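Local coordinates for protein ADP-dependent (S)-NAD(P)H-hydrate dehydratase (Enterococcus faecalis, PDB 2R3B) that probably dehydrates the S form of hydrated NADH or NADPH at the expense of ADP, repairing the damaged nicotinamide cofactors, at residues Asp26-Glu29 with Glu30-Gln34; Tyr274-Pro278 with Thr279-Gln283. All blocks are in the same frame, centred on the assembly; numbering follows the deposited sequence.

Contact 1 of 2, residues Asp26-Glu29 with Glu30-Gln34; sequences DILE and EVITQ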
loop_
_atom_site.group_PDB
_atom_site.type_symbol
_atom_site.label_atom_id
_atom_site.label_comp_id
_atom_site.label_asym_id
_atom_site.label_seq_id
_atom_site.Cartn_x
_atom_site.Cartn_y
_atom_site.Cartn_z
ATOM N N ASP B 26 7.557 -9.697 -33.148
ATOM C CA ASP B 26 7.500 -11.047 -33.600
ATOM C C ASP B 26 7.784 -12.108 -32.459
ATOM O O ASP B 26 7.146 -13.175 -32.386
ATOM C CB ASP B 26 8.583 -11.304 -34.676
ATOM C CG ASP B 26 8.151 -11.031 -36.044
ATOM O OD1 ASP B 26 6.989 -10.651 -36.273
ATOM O OD2 ASP B 26 9.044 -11.229 -36.907
ATOM N N ILE B 27 8.759 -11.827 -31.622
ATOM C CA ILE B 27 9.088 -12.744 -30.548
ATOM C C ILE B 27 7.941 -12.891 -29.533
ATOM O O ILE B 27 7.755 -13.975 -28.943
ATOM C CB ILE B 27 10.398 -12.297 -29.863
ATOM C CG1 ILE B 27 10.986 -13.440 -29.024
ATOM C CG2 ILE B 27 10.198 -11.023 -29.038
ATOM C CD1 ILE B 27 11.492 -14.639 -29.816
ATOM N N LEU B 28 7.171 -11.821 -29.344
ATOM C CA LEU B 28 6.059 -11.829 -28.406
ATOM C C LEU B 28 4.920 -12.683 -28.972
ATOM O O LEU B 28 4.297 -13.456 -28.267
ATOM C CB LEU B 28 5.596 -10.406 -28.081
ATOM C CG LEU B 28 6.600 -9.453 -27.435
ATOM C CD1 LEU B 28 5.916 -8.120 -27.196
ATOM C CD2 LEU B 28 7.174 -10.043 -26.131
ATOM N N GLU B 29 4.671 -12.570 -30.278
ATOM C CA GLU B 29 3.638 -13.372 -30.909
ATOM C C GLU B 29 3.941 -14.848 -30.884
ATOM O O GLU B 29 3.044 -15.668 -30.700
ATOM C CB GLU B 29 3.431 -12.865 -32.376
ATOM C CG GLU B 29 2.866 -11.467 -32.368
ATOM C CD GLU B 29 2.860 -10.814 -33.733
ATOM O OE1 GLU B 29 3.450 -11.392 -34.691
ATOM O OE2 GLU B 29 2.265 -9.717 -33.819
ATOM N N GLU B 30 5.215 -15.177 -31.006
ATOM C CA GLU B 30 5.696 -16.526 -31.001
ATOM C C GLU B 30 5.561 -17.126 -29.615
ATOM O O GLU B 30 5.054 -18.229 -29.473
ATOM C CB GLU B 30 7.160 -16.560 -31.424
ATOM C CG GLU B 30 7.773 -17.956 -31.454
ATOM C CD GLU B 30 9.237 -18.016 -31.889
ATOM O OE1 GLU B 30 9.727 -17.119 -32.620
ATOM O OE2 GLU B 30 9.900 -18.996 -31.484
ATOM N N VAL B 31 6.025 -16.398 -28.608
ATOM C CA VAL B 31 6.162 -16.928 -27.232
ATOM C C VAL B 31 4.850 -16.907 -26.438
ATOM O O VAL B 31 4.518 -17.885 -25.753
ATOM C CB VAL B 31 7.266 -16.119 -26.474
ATOM C CG1 VAL B 31 7.298 -16.482 -24.973
ATOM C CG2 VAL B 31 8.626 -16.374 -27.114
ATOM N N ILE B 32 4.111 -15.797 -26.504
ATOM C CA ILE B 32 2.945 -15.619 -25.651
ATOM C C ILE B 32 1.776 -16.287 -26.330
ATOM O O ILE B 32 1.269 -15.784 -27.309
ATOM C CB ILE B 32 2.618 -14.154 -25.383
ATOM C CG1 ILE B 32 3.840 -13.455 -24.735
ATOM C CG2 ILE B 32 1.327 -14.027 -24.518
ATOM C CD1 ILE B 32 3.681 -11.947 -24.604
ATOM N N THR B 33 1.383 -17.436 -25.801
ATOM C CA THR B 33 0.329 -18.243 -26.378
ATOM C C THR B 33 -0.997 -18.000 -25.659
ATOM O O THR B 33 -1.041 -17.597 -24.493
ATOM C CB THR B 33 0.733 -19.733 -26.363
ATOM O OG1 THR B 33 1.169 -20.109 -25.068
ATOM C CG2 THR B 33 1.899 -19.997 -27.372
ATOM N N GLN B 34 -2.095 -18.224 -26.372
ATOM C CA GLN B 34 -3.410 -18.239 -25.742
ATOM C C GLN B 34 -3.503 -19.418 -24.803
ATOM O O GLN B 34 -3.154 -20.514 -25.168
ATOM C CB GLN B 34 -4.511 -18.370 -26.788
ATOM C CG GLN B 34 -4.936 -17.073 -27.396
ATOM C CD GLN B 34 -6.200 -17.237 -28.264
ATOM O OE1 GLN B 34 -6.757 -16.251 -28.745
ATOM N NE2 GLN B 34 -6.645 -18.491 -28.467
#
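I32 N donates to L28 O at 2.9 Å with an N-H...O angle of 162°, the shortest of three backbone bonds in this last turn of the short helix 25-31. V31 N to I27 O and E30 N to D26 O repeat the same i to i+4 step, so three successive carbonyls of 26-29 are each taken up by an N-H of 30-34. At I32 the backbone turns extended and the helix ends. Two apolar pairs run along the buried side: I27 CG1 meets V31 CG2 at 4.2 Å, and L28 CB lies 4.3 Å from I32 CD1. With CG1 anti to N (chi1 171°), V31 CG2 is turned back over the preceding turn, 3.1 Å from I27 O. This side packs on the C-terminal helices, L28 touching Y260, L261 and Y292, and I32 touching M289. Beyond the helix, T33 O accepts a hydrogen bond from Y274 OH of a neighbouring subunit, so the exit from the turn belongs to the tetramer interface. The chain of E30 is extended (CG anti to N, chi1 -180°), and its OE1 forms a salt bridge with R21; on the way the side chain crosses that of I27, with OE1 4.1 Å from I27 CD1.

Contact 2 of 2, residues Tyr274-Pro278 with Thr279-Gln283; sequences YVVLP and TKISQ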
loop_
_atom_site.group_PDB
_atom_site.type_symbol
_atom_site.label_atom_id
_atom_site.label_comp_id
_atom_site.label_asym_id
_atom_site.label_seq_id
_atom_site.Cartn_x
_atom_site.Cartn_y
_atom_site.Cartn_z
ATOM N N TYR B 274 9.947 10.614 -17.183
ATOM C CA TYR B 274 11.387 10.890 -17.248
ATOM C C TYR B 274 12.209 9.705 -16.704
ATOM O O TYR B 274 13.181 9.278 -17.328
ATOM C CB TYR B 274 11.670 12.152 -16.476
ATOM C CG TYR B 274 13.080 12.642 -16.565
ATOM C CD1 TYR B 274 13.530 13.290 -17.710
ATOM C CD2 TYR B 274 13.970 12.458 -15.526
ATOM C CE1 TYR B 274 14.841 13.736 -17.824
ATOM C CE2 TYR B 274 15.279 12.930 -15.604
ATOM C CZ TYR B 274 15.709 13.582 -16.780
ATOM O OH TYR B 274 17.010 14.024 -16.854
ATOM N N VAL B 275 11.795 9.173 -15.550
ATOM C CA VAL B 275 12.293 7.907 -15.024
ATOM C C VAL B 275 11.095 6.964 -14.993
ATOM O O VAL B 275 9.954 7.377 -14.640
ATOM C CB VAL B 275 12.962 8.033 -13.636
ATOM C CG1 VAL B 275 11.965 8.409 -12.600
ATOM C CG2 VAL B 275 13.641 6.732 -13.244
ATOM N N VAL B 276 11.365 5.712 -15.391
ATOM C CA VAL B 276 10.354 4.675 -15.463
ATOM C C VAL B 276 10.470 3.825 -14.184
ATOM O O VAL B 276 11.417 3.091 -13.995
ATOM C CB VAL B 276 10.542 3.776 -16.675
ATOM C CG1 VAL B 276 9.485 2.660 -16.675
ATOM C CG2 VAL B 276 10.461 4.639 -17.999
ATOM N N LEU B 277 9.519 3.989 -13.297
ATOM C CA LEU B 277 9.502 3.216 -12.046
ATOM C C LEU B 277 9.364 1.758 -12.414
ATOM O O LEU B 277 8.442 1.387 -13.146
ATOM C CB LEU B 277 8.337 3.645 -11.168
ATOM C CG LEU B 277 8.322 5.030 -10.532
ATOM C CD1 LEU B 277 7.015 5.178 -9.727
ATOM C CD2 LEU B 277 9.560 5.306 -9.681
ATOM N N PRO B 278 10.282 0.910 -11.931
ATOM C CA PRO B 278 10.205 -0.501 -12.364
ATOM C C PRO B 278 8.895 -1.219 -12.087
ATOM O O PRO B 278 8.471 -2.104 -12.867
ATOM C CB PRO B 278 11.338 -1.143 -11.573
ATOM C CG PRO B 278 12.305 -0.097 -11.408
ATOM C CD PRO B 278 11.476 1.138 -11.114
ATOM N N THR B 279 8.247 -0.874 -10.984
ATOM C CA THR B 279 6.967 -1.458 -10.669
ATOM C C THR B 279 5.890 -1.111 -11.690
ATOM O O THR B 279 4.959 -1.896 -11.863
ATOM C CB THR B 279 6.497 -1.068 -9.281
ATOM O OG1 THR B 279 6.417 0.341 -9.211
ATOM C CG2 THR B 279 7.492 -1.562 -8.233
ATOM N N LYS B 280 6.029 0.020 -12.403
ATOM C CA LYS B 280 5.080 0.327 -13.500
ATOM C C LYS B 280 5.189 -0.612 -14.695
ATOM O O LYS B 280 4.177 -0.884 -15.379
ATOM C CB LYS B 280 5.229 1.764 -14.003
ATOM C CG LYS B 280 4.633 2.764 -13.073
ATOM C CD LYS B 280 4.678 4.180 -13.622
ATOM C CE LYS B 280 3.672 4.403 -14.771
ATOM N NZ LYS B 280 3.463 5.878 -15.170
ATOM N N ILE B 281 6.390 -1.151 -14.948
ATOM C CA ILE B 281 6.550 -2.137 -15.993
ATOM C C ILE B 281 5.789 -3.384 -15.587
ATOM O O ILE B 281 4.999 -3.917 -16.349
ATOM C CB ILE B 281 8.016 -2.479 -16.277
ATOM C CG1 ILE B 281 8.748 -1.232 -16.828
ATOM C CG2 ILE B 281 8.124 -3.689 -17.253
ATOM C CD1 ILE B 281 10.295 -1.395 -16.915
ATOM N N SER B 282 5.994 -3.838 -14.364
ATOM C CA SER B 282 5.262 -5.033 -13.893
ATOM C C SER B 282 3.735 -4.877 -13.987
ATOM O O SER B 282 3.012 -5.806 -14.402
ATOM C CB SER B 282 5.696 -5.353 -12.452
ATOM O OG SER B 282 7.107 -5.664 -12.457
ATOM N N GLN B 283 3.222 -3.724 -13.561
ATOM C CA GLN B 283 1.771 -3.510 -13.499
ATOM C C GLN B 283 1.152 -3.488 -14.898
ATOM O O GLN B 283 -0.001 -3.806 -15.068
ATOM C CB GLN B 283 1.477 -2.232 -12.710
ATOM C CG GLN B 283 1.745 -2.431 -11.213
ATOM C CD GLN B 283 2.055 -1.158 -10.422
ATOM O OE1 GLN B 283 2.066 -0.019 -10.954
ATOM N NE2 GLN B 283 2.368 -1.355 -9.124
#
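V276 and I281 meet with their side chains at about a right angle, V276 CG1 resting against I281 CG1 at 4.0 Å and I281 CD1 at 4.1 Å. The contact is the entry into helix 278-292, where an extended loop runs into the first turn through P278. I281 CG1 lies anti to its carbonyl carbon (chi1 -64°), which carries the branch back toward the loop; I265 and L269 of helix 252-269 also touch I281. L277 O turns toward the helix and accepts K280 N at 2.9 Å, with the donor 50° out of the carbonyl plane. K280 starts beside this carbonyl, its CB 3.3 Å from L277 O, then bends at chi3 (72°) so that NZ reaches a salt bridge with D273. P278 O has weak bonds to I281 N and S282 N, at 3.1 and 3.4 Å. The ring of P278 packs on T233 and T236 of helix 233-247, its side chain about 7 Å from that of D235, a residue predicted to bind the hydrated cofactor. P278 has no N-H, so at the helix entry it adds no backbone donor needing a partner, while D273 probably balances the charge of K280.

From the N terminus the chain meets contact 1 first, where helix 25-31 ends and the backbone leads away toward the central sheet. Nearly the whole ribokinase-like core follows before contact 2, where the loop after helix 252-269 enters helix 278-292. Each is a local turn of one continuous stretch and closes no long loop; the two lie in series, neither nesting nor crossing, with centres about 22 Å apart and nearest atoms about 11 Å apart. Helices 252-269 and 278-292 connect them within the subunit, since contact 1 packs on both and contact 2 opens the second against the first. Across the subunit boundary, residues 274-278 of one copy also meet 30-34 of another.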